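Local coordinates for Di-haem cytochrome c peroxidase family protein (Burkholderia thailandensis E264, PDB 6NX0) that carries two c-type hemes, forms an atypically stable bis-Fe(IV) state and probably acts as a peroxidase that reduces hydrogen peroxide by electron transfer, at residues Pro99-Ala103 with Glu254-Tyr259; Gly143-Pro147 with His383-Phe387; Pro267-Tyr272 with Thr456-Ala460. All blocks are in the same frame, centred on the assembly; numbering follows the deposited sequence.

Interaction 1: residues Pro99-Ala103 with Glu254-Tyr259. With HEC (heme c), chain B.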
loop_
_atom_site.group_PDB
_atom_site.type_symbol
_atom_site.label_atom_id
_atom_site.label_comp_id
_atom_site.label_asym_id
_atom_site.label_seq_id
_atom_site.Cartn_x
_atom_site.Cartn_y
_atom_site.Cartn_z
ATOM N N PRO A 99 12.230 10.493 -19.726
ATOM C CA PRO A 99 13.354 10.577 -18.785
ATOM C C PRO A 99 13.501 11.936 -18.135
ATOM O O PRO A 99 13.866 12.011 -16.952
ATOM C CB PRO A 99 14.566 10.224 -19.662
ATOM C CG PRO A 99 13.992 9.411 -20.761
ATOM C CD PRO A 99 12.671 10.021 -21.052
ATOM N N THR A 100 13.239 13.022 -18.864
ATOM C CA THR A 100 13.460 14.333 -18.263
ATOM C C THR A 100 12.376 14.654 -17.235
ATOM O O THR A 100 12.680 15.206 -16.168
ATOM C CB THR A 100 13.554 15.424 -19.334
ATOM O OG1 THR A 100 12.331 15.530 -20.058
ATOM C CG2 THR A 100 14.677 15.107 -20.284
ATOM N N LEU A 101 11.119 14.292 -17.513
ATOM C CA LEU A 101 10.060 14.527 -16.540
ATOM C C LEU A 101 10.206 13.601 -15.331
ATOM O O LEU A 101 9.953 14.010 -14.186
ATOM C CB LEU A 101 8.688 14.364 -17.192
ATOM C CG LEU A 101 7.515 14.729 -16.282
ATOM C CD1 LEU A 101 7.658 16.181 -15.774
ATOM C CD2 LEU A 101 6.183 14.543 -16.970
ATOM N N ALA A 102 10.644 12.359 -15.560
ATOM C CA ALA A 102 10.868 11.435 -14.455
ATOM C C ALA A 102 12.001 11.931 -13.570
ATOM O O ALA A 102 11.958 11.778 -12.342
ATOM C CB ALA A 102 11.175 10.040 -15.005
ATOM N N ALA A 103 13.025 12.539 -14.174
ATOM C CA ALA A 103 14.132 13.057 -13.378
ATOM C C ALA A 103 13.687 14.233 -12.516
ATOM O O ALA A 103 14.156 14.398 -11.385
ATOM C CB ALA A 103 15.286 13.460 -14.287
ATOM N N GLU A 254 2.372 15.944 -11.691
ATOM C CA GLU A 254 2.739 15.415 -13.003
ATOM C C GLU A 254 4.156 14.868 -12.992
ATOM O O GLU A 254 4.423 13.801 -13.550
ATOM C CB GLU A 254 2.640 16.502 -14.078
ATOM C CG GLU A 254 1.270 16.927 -14.475
ATOM C CD GLU A 254 1.339 17.877 -15.685
ATOM O OE1 GLU A 254 0.787 18.991 -15.602
ATOM O OE2 GLU A 254 1.986 17.508 -16.695
ATOM N N ALA A 255 5.086 15.614 -12.389
ATOM C CA ALA A 255 6.474 15.176 -12.336
ATOM C C ALA A 255 6.595 13.911 -11.512
ATOM O O ALA A 255 7.283 12.961 -11.900
ATOM C CB ALA A 255 7.350 16.292 -11.748
ATOM N N MET A 256 5.903 13.875 -10.384
ATOM C CA MET A 256 5.996 12.703 -9.515
ATOM C C MET A 256 5.418 11.465 -10.183
ATOM O O MET A 256 5.964 10.369 -10.053
ATOM C CB MET A 256 5.262 12.988 -8.210
ATOM C CG MET A 256 5.492 11.928 -7.131
ATOM S SD MET A 256 7.233 11.619 -6.756
ATOM C CE MET A 256 7.614 13.191 -6.017
ATOM N N GLN A 257 4.279 11.613 -10.866
ATOM C CA GLN A 257 3.699 10.505 -11.609
ATOM C C GLN A 257 4.705 9.918 -12.592
ATOM O O GLN A 257 4.861 8.698 -12.683
ATOM C CB GLN A 257 2.437 11.004 -12.316
ATOM C CG GLN A 257 1.484 9.939 -12.782
ATOM C CD GLN A 257 0.123 10.560 -13.095
ATOM O OE1 GLN A 257 -0.777 10.646 -12.230
ATOM N NE2 GLN A 257 -0.011 11.057 -14.320
ATOM N N ALA A 258 5.439 10.769 -13.309
ATOM C CA ALA A 258 6.431 10.262 -14.247
ATOM C C ALA A 258 7.520 9.476 -13.533
ATOM O O ALA A 258 7.960 8.434 -14.021
ATOM C CB ALA A 258 7.045 11.412 -15.042
ATOM N N TYR A 259 7.998 9.977 -12.386
ATOM C CA TYR A 259 9.041 9.248 -11.673
ATOM C C TYR A 259 8.520 7.909 -11.178
ATOM O O TYR A 259 9.159 6.867 -11.377
ATOM C CB TYR A 259 9.589 10.077 -10.509
ATOM C CG TYR A 259 10.547 9.327 -9.591
ATOM C CD1 TYR A 259 11.615 8.610 -10.095
ATOM C CD2 TYR A 259 10.389 9.378 -8.216
ATOM C CE1 TYR A 259 12.505 7.964 -9.246
ATOM C CE2 TYR A 259 11.252 8.737 -7.373
ATOM C CZ TYR A 259 12.313 8.022 -7.889
ATOM O OH TYR A 259 13.204 7.387 -7.042
HETATM FE FE HEC B . 3.970 8.662 1.168
HETATM C CHA HEC B . 1.329 6.439 0.869
HETATM C CHB HEC B . 4.047 9.002 -2.209
HETATM C CHC HEC B . 5.858 11.520 1.477
HETATM C CHD HEC B . 3.794 8.459 4.602
HETATM N NA HEC B . 2.955 7.802 -0.366
HETATM C C1A HEC B . 1.883 6.936 -0.282
HETATM C C2A HEC B . 1.474 6.585 -1.614
HETATM C C3A HEC B . 2.302 7.213 -2.461
HETATM C C4A HEC B . 3.182 8.062 -1.700
HETATM C CMA HEC B . 2.212 7.232 -3.983
HETATM C CAA HEC B . 0.295 5.658 -1.963
HETATM C CBA HEC B . 0.791 4.242 -2.195
HETATM C CGA HEC B . -0.321 3.244 -2.386
HETATM O O1A HEC B . 0.034 2.085 -2.755
HETATM O O2A HEC B . -1.502 3.554 -2.040
HETATM N NB HEC B . 4.780 10.026 -0.097
HETATM C C1B HEC B . 4.667 9.985 -1.480
HETATM C C2B HEC B . 5.367 11.122 -2.015
HETATM C C3B HEC B . 5.784 11.885 -0.999
HETATM C C4B HEC B . 5.455 11.184 0.220
HETATM C CMB HEC B . 5.508 11.409 -3.513
HETATM C CAB HEC B . 6.601 13.192 -1.040
HETATM C CBB HEC B . 5.737 14.323 -1.650
HETATM N NC HEC B . 4.698 9.752 2.728
HETATM C C1C HEC B . 5.503 10.878 2.624
HETATM C C2C HEC B . 6.047 11.128 3.940
HETATM C C3C HEC B . 5.520 10.272 4.820
HETATM C C4C HEC B . 4.630 9.407 4.071
HETATM C CMC HEC B . 7.158 12.151 4.225
HETATM C CAC HEC B . 6.046 9.948 6.229
HETATM C CBC HEC B . 5.807 11.108 7.205
HETATM N ND HEC B . 2.825 7.606 2.469
HETATM C C1D HEC B . 2.948 7.664 3.871
HETATM C C2D HEC B . 1.908 6.850 4.445
HETATM C C3D HEC B . 1.119 6.291 3.316
HETATM C C4D HEC B . 1.739 6.789 2.118
HETATM C CMD HEC B . 1.606 6.711 5.925
HETATM C CAD HEC B . -0.130 5.395 3.408
HETATM C CBD HEC B . -1.264 6.281 3.868
HETATM C CGD HEC B . -2.635 5.667 3.646
HETATM O O1D HEC B . -2.704 4.523 3.146
HETATM O O2D HEC B . -3.618 6.341 4.066
HETATM O O HOH W 1 2.223 9.969 1.359
#

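Interaction 2: residues Gly143-Pro147 with His383-Phe387. With HEC (heme c), chain C.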
loop_
_atom_site.group_PDB
_atom_site.type_symbol
_atom_site.label_atom_id
_atom_site.label_comp_id
_atom_site.label_asym_id
_atom_site.label_seq_id
_atom_site.Cartn_x
_atom_site.Cartn_y
_atom_site.Cartn_z
ATOM N N GLY A 143 7.520 3.728 19.672
ATOM C CA GLY A 143 6.154 4.105 19.930
ATOM C C GLY A 143 5.194 3.474 18.935
ATOM O O GLY A 143 4.889 2.288 19.010
ATOM N N PRO A 144 4.708 4.263 17.973
ATOM C CA PRO A 144 3.572 3.805 17.163
ATOM C C PRO A 144 3.901 2.839 16.040
ATOM O O PRO A 144 2.971 2.219 15.499
ATOM C CB PRO A 144 3.010 5.110 16.588
ATOM C CG PRO A 144 4.102 6.049 16.629
ATOM C CD PRO A 144 4.948 5.702 17.813
ATOM N N ARG A 145 5.167 2.706 15.646
ATOM C CA ARG A 145 5.570 1.795 14.575
ATOM C C ARG A 145 4.951 2.169 13.228
ATOM O O ARG A 145 4.698 1.317 12.377
ATOM C CB ARG A 145 5.241 0.345 14.945
ATOM C CG ARG A 145 5.801 -0.024 16.321
ATOM C CD ARG A 145 5.629 -1.511 16.643
ATOM N NE ARG A 145 4.233 -1.968 16.646
ATOM C CZ ARG A 145 3.406 -1.864 17.688
ATOM N NH1 ARG A 145 3.808 -1.306 18.821
ATOM N NH2 ARG A 145 2.169 -2.330 17.607
ATOM N N VAL A 146 4.712 3.461 13.041
ATOM C CA VAL A 146 4.396 4.045 11.743
ATOM C C VAL A 146 5.276 5.277 11.597
ATOM O O VAL A 146 5.857 5.736 12.590
ATOM C CB VAL A 146 2.898 4.396 11.611
ATOM C CG1 VAL A 146 2.046 3.183 11.833
ATOM C CG2 VAL A 146 2.507 5.500 12.574
ATOM N N PRO A 147 5.410 5.829 10.392
ATOM C CA PRO A 147 6.398 6.899 10.179
ATOM C C PRO A 147 6.168 8.105 11.064
ATOM O O PRO A 147 5.038 8.576 11.237
ATOM C CB PRO A 147 6.221 7.258 8.705
ATOM C CG PRO A 147 5.745 5.970 8.071
ATOM C CD PRO A 147 4.856 5.334 9.114
ATOM N N HIS A 383 -1.895 -1.811 7.851
ATOM C CA HIS A 383 -2.170 -0.379 7.695
ATOM C C HIS A 383 -1.863 0.414 8.948
ATOM O O HIS A 383 -1.640 1.625 8.857
ATOM C CB HIS A 383 -3.648 -0.155 7.302
ATOM C CG HIS A 383 -4.616 -0.295 8.431
ATOM N ND1 HIS A 383 -4.982 -1.520 8.947
ATOM C CD2 HIS A 383 -5.302 0.631 9.145
ATOM C CE1 HIS A 383 -5.828 -1.342 9.942
ATOM N NE2 HIS A 383 -6.036 -0.043 10.087
ATOM N N ASN A 384 -1.894 -0.230 10.115
ATOM C CA ASN A 384 -1.674 0.426 11.393
ATOM C C ASN A 384 -0.346 0.048 12.027
ATOM O O ASN A 384 -0.096 0.433 13.177
ATOM C CB ASN A 384 -2.809 0.108 12.349
ATOM C CG ASN A 384 -2.922 -1.376 12.646
ATOM O OD1 ASN A 384 -2.190 -2.178 12.099
ATOM N ND2 ASN A 384 -3.855 -1.735 13.523
ATOM N N GLY A 385 0.510 -0.688 11.313
ATOM C CA GLY A 385 1.817 -1.037 11.853
ATOM C C GLY A 385 1.778 -1.977 13.039
ATOM O O GLY A 385 2.755 -2.060 13.787
ATOM N N VAL A 386 0.663 -2.686 13.252
ATOM C CA VAL A 386 0.470 -3.375 14.529
ATOM C C VAL A 386 1.453 -4.524 14.733
ATOM O O VAL A 386 1.834 -4.800 15.878
ATOM C CB VAL A 386 -0.989 -3.862 14.681
ATOM C CG1 VAL A 386 -1.364 -5.002 13.720
ATOM C CG2 VAL A 386 -1.243 -4.300 16.124
ATOM N N PHE A 387 1.886 -5.193 13.669
ATOM C CA PHE A 387 2.795 -6.330 13.793
ATOM C C PHE A 387 4.217 -5.904 13.467
ATOM O O PHE A 387 4.434 -5.131 12.533
ATOM C CB PHE A 387 2.395 -7.464 12.853
ATOM C CG PHE A 387 1.049 -8.042 13.140
ATOM C CD1 PHE A 387 0.698 -8.423 14.431
ATOM C CD2 PHE A 387 0.126 -8.191 12.134
ATOM C CE1 PHE A 387 -0.559 -8.955 14.693
ATOM C CE2 PHE A 387 -1.125 -8.727 12.405
ATOM C CZ PHE A 387 -1.453 -9.100 13.674
HETATM FE FE HEC C . -3.355 -10.617 3.288
HETATM C CHA HEC C . -2.292 -7.547 4.379
HETATM C CHB HEC C . -0.232 -11.919 3.877
HETATM C CHC HEC C . -4.563 -13.796 2.840
HETATM C CHD HEC C . -6.364 -9.321 2.333
HETATM N NA HEC C . -1.588 -9.861 3.939
HETATM C C1A HEC C . -1.366 -8.543 4.291
HETATM C C2A HEC C . -0.020 -8.462 4.795
HETATM C C3A HEC C . 0.574 -9.638 4.559
HETATM C C4A HEC C . -0.404 -10.550 4.020
HETATM C CMA HEC C . 1.972 -10.072 4.990
HETATM C CAA HEC C . 0.674 -7.162 5.263
HETATM C CBA HEC C . 1.345 -6.447 4.104
HETATM C CGA HEC C . 1.946 -5.102 4.434
HETATM O O1A HEC C . 2.353 -4.427 3.441
HETATM O O2A HEC C . 1.771 -4.578 5.570
HETATM N NB HEC C . -2.573 -12.478 3.315
HETATM C C1B HEC C . -1.228 -12.790 3.528
HETATM C C2B HEC C . -1.078 -14.231 3.447
HETATM C C3B HEC C . -2.275 -14.774 3.231
HETATM C C4B HEC C . -3.222 -13.676 3.096
HETATM C CMB HEC C . 0.286 -14.962 3.548
HETATM C CAB HEC C . -2.675 -16.271 3.190
HETATM C CBB HEC C . -2.339 -16.957 4.533
HETATM N NC HEC C . -5.092 -11.406 2.629
HETATM C C1C HEC C . -5.407 -12.750 2.586
HETATM C C2C HEC C . -6.773 -12.861 2.158
HETATM C C3C HEC C . -7.246 -11.631 1.920
HETATM C C4C HEC C . -6.209 -10.682 2.249
HETATM C CMC HEC C . -7.442 -14.235 1.933
HETATM C CAC HEC C . -8.560 -11.261 1.213
HETATM C CBC HEC C . -9.733 -11.765 2.079
HETATM N ND HEC C . -4.142 -8.762 3.301
HETATM C C1D HEC C . -5.437 -8.461 2.865
HETATM C C2D HEC C . -5.730 -7.111 3.247
HETATM C C3D HEC C . -4.537 -6.590 3.950
HETATM C C4D HEC C . -3.565 -7.649 3.904
HETATM C CMD HEC C . -7.017 -6.330 3.002
HETATM C CAD HEC C . -4.376 -5.203 4.586
HETATM C CBD HEC C . -4.959 -5.259 5.984
HETATM C CGD HEC C . -4.514 -4.078 6.809
HETATM O O1D HEC C . -3.598 -3.342 6.366
HETATM O O2D HEC C . -4.963 -3.988 7.988
#

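Interaction 3: residues Pro267-Tyr272 with Thr456-Ala460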
loop_
_atom_site.group_PDB
_atom_site.type_symbol
_atom_site.label_atom_id
_atom_site.label_comp_id
_atom_site.label_asym_id
_atom_site.label_seq_id
_atom_site.Cartn_x
_atom_site.Cartn_y
_atom_site.Cartn_z
ATOM N N PRO A 267 11.128 -3.110 -10.648
ATOM C CA PRO A 267 12.305 -3.864 -11.125
ATOM C C PRO A 267 12.046 -5.322 -11.470
ATOM O O PRO A 267 12.708 -5.850 -12.379
ATOM C CB PRO A 267 13.299 -3.749 -9.958
ATOM C CG PRO A 267 12.776 -2.646 -9.058
ATOM C CD PRO A 267 11.297 -2.630 -9.260
ATOM N N PHE A 268 11.163 -6.018 -10.746
ATOM C CA PHE A 268 10.923 -7.449 -10.959
ATOM C C PHE A 268 12.237 -8.235 -10.945
ATOM O O PHE A 268 12.572 -8.959 -11.886
ATOM C CB PHE A 268 10.157 -7.680 -12.269
ATOM C CG PHE A 268 8.762 -7.102 -12.274
ATOM C CD1 PHE A 268 7.738 -7.697 -11.547
ATOM C CD2 PHE A 268 8.473 -5.978 -13.029
ATOM C CE1 PHE A 268 6.460 -7.170 -11.557
ATOM C CE2 PHE A 268 7.193 -5.448 -13.040
ATOM C CZ PHE A 268 6.189 -6.062 -12.304
ATOM N N SER A 269 12.981 -8.081 -9.842
ATOM C CA SER A 269 14.322 -8.652 -9.721
ATOM C C SER A 269 14.424 -9.639 -8.564
ATOM O O SER A 269 15.532 -9.924 -8.105
ATOM C CB SER A 269 15.359 -7.546 -9.555
ATOM O OG SER A 269 15.222 -6.905 -8.299
ATOM N N SER A 270 13.311 -10.202 -8.117
ATOM C CA SER A 270 13.327 -11.098 -6.973
ATOM C C SER A 270 13.646 -12.522 -7.413
ATOM O O SER A 270 13.619 -12.853 -8.603
ATOM C CB SER A 270 11.988 -11.071 -6.248
ATOM O OG SER A 270 10.986 -11.714 -7.021
ATOM N N ARG A 271 13.912 -13.379 -6.425
ATOM C CA ARG A 271 14.099 -14.801 -6.726
ATOM C C ARG A 271 12.806 -15.433 -7.232
ATOM O O ARG A 271 12.856 -16.319 -8.092
ATOM C CB ARG A 271 14.658 -15.539 -5.508
ATOM C CG ARG A 271 16.151 -15.237 -5.317
ATOM C CD ARG A 271 16.804 -16.004 -4.144
ATOM N NE ARG A 271 16.503 -17.436 -4.188
ATOM C CZ ARG A 271 15.626 -18.064 -3.402
ATOM N NH1 ARG A 271 14.958 -17.430 -2.443
ATOM N NH2 ARG A 271 15.427 -19.357 -3.568
ATOM N N TYR A 272 11.641 -14.963 -6.767
ATOM C CA TYR A 272 10.394 -15.418 -7.365
ATOM C C TYR A 272 10.339 -15.062 -8.851
ATOM O O TYR A 272 9.894 -15.879 -9.674
ATOM C CB TYR A 272 9.203 -14.832 -6.602
ATOM C CG TYR A 272 7.884 -15.140 -7.269
ATOM C CD1 TYR A 272 7.258 -16.358 -7.060
ATOM C CD2 TYR A 272 7.277 -14.216 -8.111
ATOM C CE1 TYR A 272 6.035 -16.649 -7.674
ATOM C CE2 TYR A 272 6.072 -14.499 -8.740
ATOM C CZ TYR A 272 5.458 -15.722 -8.511
ATOM O OH TYR A 272 4.252 -16.028 -9.116
ATOM N N THR A 456 10.862 -14.867 -0.927
ATOM C CA THR A 456 11.322 -14.902 -2.315
ATOM C C THR A 456 10.874 -13.692 -3.127
ATOM O O THR A 456 11.323 -13.519 -4.269
ATOM C CB THR A 456 10.850 -16.175 -3.047
ATOM O OG1 THR A 456 9.450 -16.088 -3.399
ATOM C CG2 THR A 456 11.139 -17.442 -2.233
ATOM N N LEU A 457 9.996 -12.855 -2.578
ATOM C CA LEU A 457 9.464 -11.713 -3.308
ATOM C C LEU A 457 10.276 -10.437 -3.083
ATOM O O LEU A 457 9.857 -9.358 -3.507
ATOM C CB LEU A 457 8.008 -11.465 -2.903
ATOM C CG LEU A 457 7.094 -12.681 -2.854
ATOM C CD1 LEU A 457 5.669 -12.272 -2.520
ATOM C CD2 LEU A 457 7.137 -13.428 -4.175
ATOM N N THR A 458 11.415 -10.534 -2.422
ATOM C CA THR A 458 12.272 -9.377 -2.201
ATOM C C THR A 458 13.147 -9.101 -3.420
ATOM O O THR A 458 13.837 -9.995 -3.922
ATOM C CB THR A 458 13.136 -9.640 -0.978
ATOM O OG1 THR A 458 12.287 -9.909 0.142
ATOM C CG2 THR A 458 14.039 -8.475 -0.682
ATOM N N ASP A 459 13.120 -7.856 -3.891
ATOM C CA ASP A 459 13.966 -7.457 -5.000
ATOM C C ASP A 459 15.433 -7.592 -4.608
ATOM O O ASP A 459 15.804 -7.490 -3.434
ATOM C CB ASP A 459 13.599 -6.041 -5.444
ATOM C CG ASP A 459 12.475 -6.043 -6.432
ATOM O OD1 ASP A 459 12.695 -6.493 -7.575
ATOM O OD2 ASP A 459 11.361 -5.627 -6.088
ATOM N N ALA A 460 16.271 -7.865 -5.618
ATOM C CA ALA A 460 17.648 -8.281 -5.372
ATOM C C ALA A 460 18.433 -7.276 -4.534
ATOM O O ALA A 460 19.265 -7.678 -3.702
ATOM C CB ALA A 460 18.354 -8.506 -6.707
HETATM O O HOH W 2 14.859 -12.414 -3.841
#

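Interaction 1: residues Pro99-Ala103 with Glu254-Tyr259
Ala102 O lies against the root of the Tyr259 side chain, 3.4 Å from Tyr259 CB and oblique to the ring, whose CG and CD1 are slightly farther off. With CG anti to the backbone N (chi1 172°), Tyr259 sends its ring away from this junction to meet Phe109 edge-to-face. The rest is packing of methyl groups on methyls and backbone carbonyls. Leu101 lays its branch point over Ala258, CG to CB 3.6 Å, while Leu101 CD1 reaches Ala255 CB at 4.0 Å and Leu101 CD2 passes beside the carbonyl of Glu254. Ala102 CB rests near Ala258 O at 3.7 Å. Three alanines suit this place because their short side chains let the axes of the two short helical segments approach to 7.4 Å, crossing at -109°. Such a steep crossing between a helix ahead of the heme-binding cysteines and one after them is consistent with the helix pair of the cytochrome c fold. Met256 leaves helix 245-260 on another side and packs on the heme: bent at chi2 and chi3, it curls so that CG, SD and CE all lie around the methyl CMB of heme c (chain B), Met256 SD at 3.7 Å. The iron of this heme carries His126 and a water at 2.2 Å.

Interaction 2: residues Gly143-Pro147 with His383-Phe387
Arg145 and Gly385, both in the left-handed region with positive phi, bring two irregular loops together at a CA-CA distance of 5.4 Å. Glycine suits the turn: phi is 67°, and a beta carbon on Gly385 would collide with Arg145 O. The arginine donates to two successive carbonyls. Arg145 NE reaches Gly385 O at 3.2 Å, and Arg145 NH2 reaches Val386 O at 3.0 Å; both oxygens sit somewhat out of the guanidinium plane and neither bond is straight. The bend at chi3 (-60°) brings the edge of the guanidinium to the 383-387 backbone. Val146, the next residue, packs CG1 against Asn384 O at 3.7 Å, and Asn332 ND2 cross-links the loops by bonding both Asn384 O and Pro144 O. Asn384 shapes an Asx turn, its OD1 accepting at 3.1 Å from Val386 N, which stands above the carbonyl plane, off the lone pairs; its ND2 is held by Pro330 O. Its CB covers one face of the His383 ring. His383 grips a propionate of heme c (chain C) twice, through N to O1D at 2.7 Å and through ND1 to O2D at 2.6 Å, so the turn bonded by Arg145 directly adjoins a heme-holding residue. Pro147 touches the other heme. The contact ties the loop leaving helix 138-142 to the one between strand 367-368 and helix 390-399, on whose Asp392 and Ala393 Phe387 packs.

Interaction 3: residues Pro267-Tyr272 with Thr456-Ala460
The Tyr272 ring is approached obliquely by Leu457 CD2 and Thr456 OG1, and Phe319 meets it edge-to-face; its hydroxyl is bound to Ser317. Leu457 lies alongside Tyr272, pointing the same way, with its CD2 3.5 Å from Tyr272 CB. The guanidinium of Arg271 is likewise oblique to its neighbour, NH1 standing 3.8 Å from Thr456 CG2, and its charge is met by Glu286. The backbone of 456-460, the turn after helix 444-455, runs alongside the start of helix 271-276 and so joins the second heme-bearing part to the first. Tyr272 N donates to Thr456 O at 2.9 Å in a nearly straight bond (161°), and a water accepts from Arg271 N while donating to Thr458 O. Ser270 is the N-cap: its side chain caps a backbone N in the helix's first turn, and its OG also bonds Asp273 OD2. Ser270 CB nestles between Thr456 O and Thr458 O, where a small residue fits. Asp459 OD1 accepts from Ser269 N at 2.8 Å, nearly along the C-O axis, and from Ser269 OG at 2.7 Å on its anti lone pair. Tucked between its own N and carbonyl carbon (chi1 69°), Ser269 OG also accepts from Ala460 N at 3.0 Å. A serine fits here because one hydroxyl gives and takes at once. Asp459 OD2 is bound in turn by Tyr165. Neutral donors at both oxygens would probably stabilise an ionised carboxylate; with one helix-start amide bonded directly and another through a water, directional bonds combine with Leu457-Tyr272 packing.

Overall arrangement
From the N terminus, 99-103 opens interaction 1 and 143-147 opens interaction 2 before 254-259 closes the first, leaving 150 residues in its loop around the first heme site. Segment 267-272 follows seven residues later and opens interaction 3; 383-387 then closes interaction 2, and 456-460 closes interaction 3 after helix 444-455. Interaction 2 therefore crosses both others, while interactions 1 and 3 stand in series, linked by the short passage between helices 245-260 and 271-276. Interaction 1 lies within the first heme-bearing part and joins helix 99-109 to helix 245-260; interactions 2 and 3, with centres about 25 Å apart, each join that part to the second.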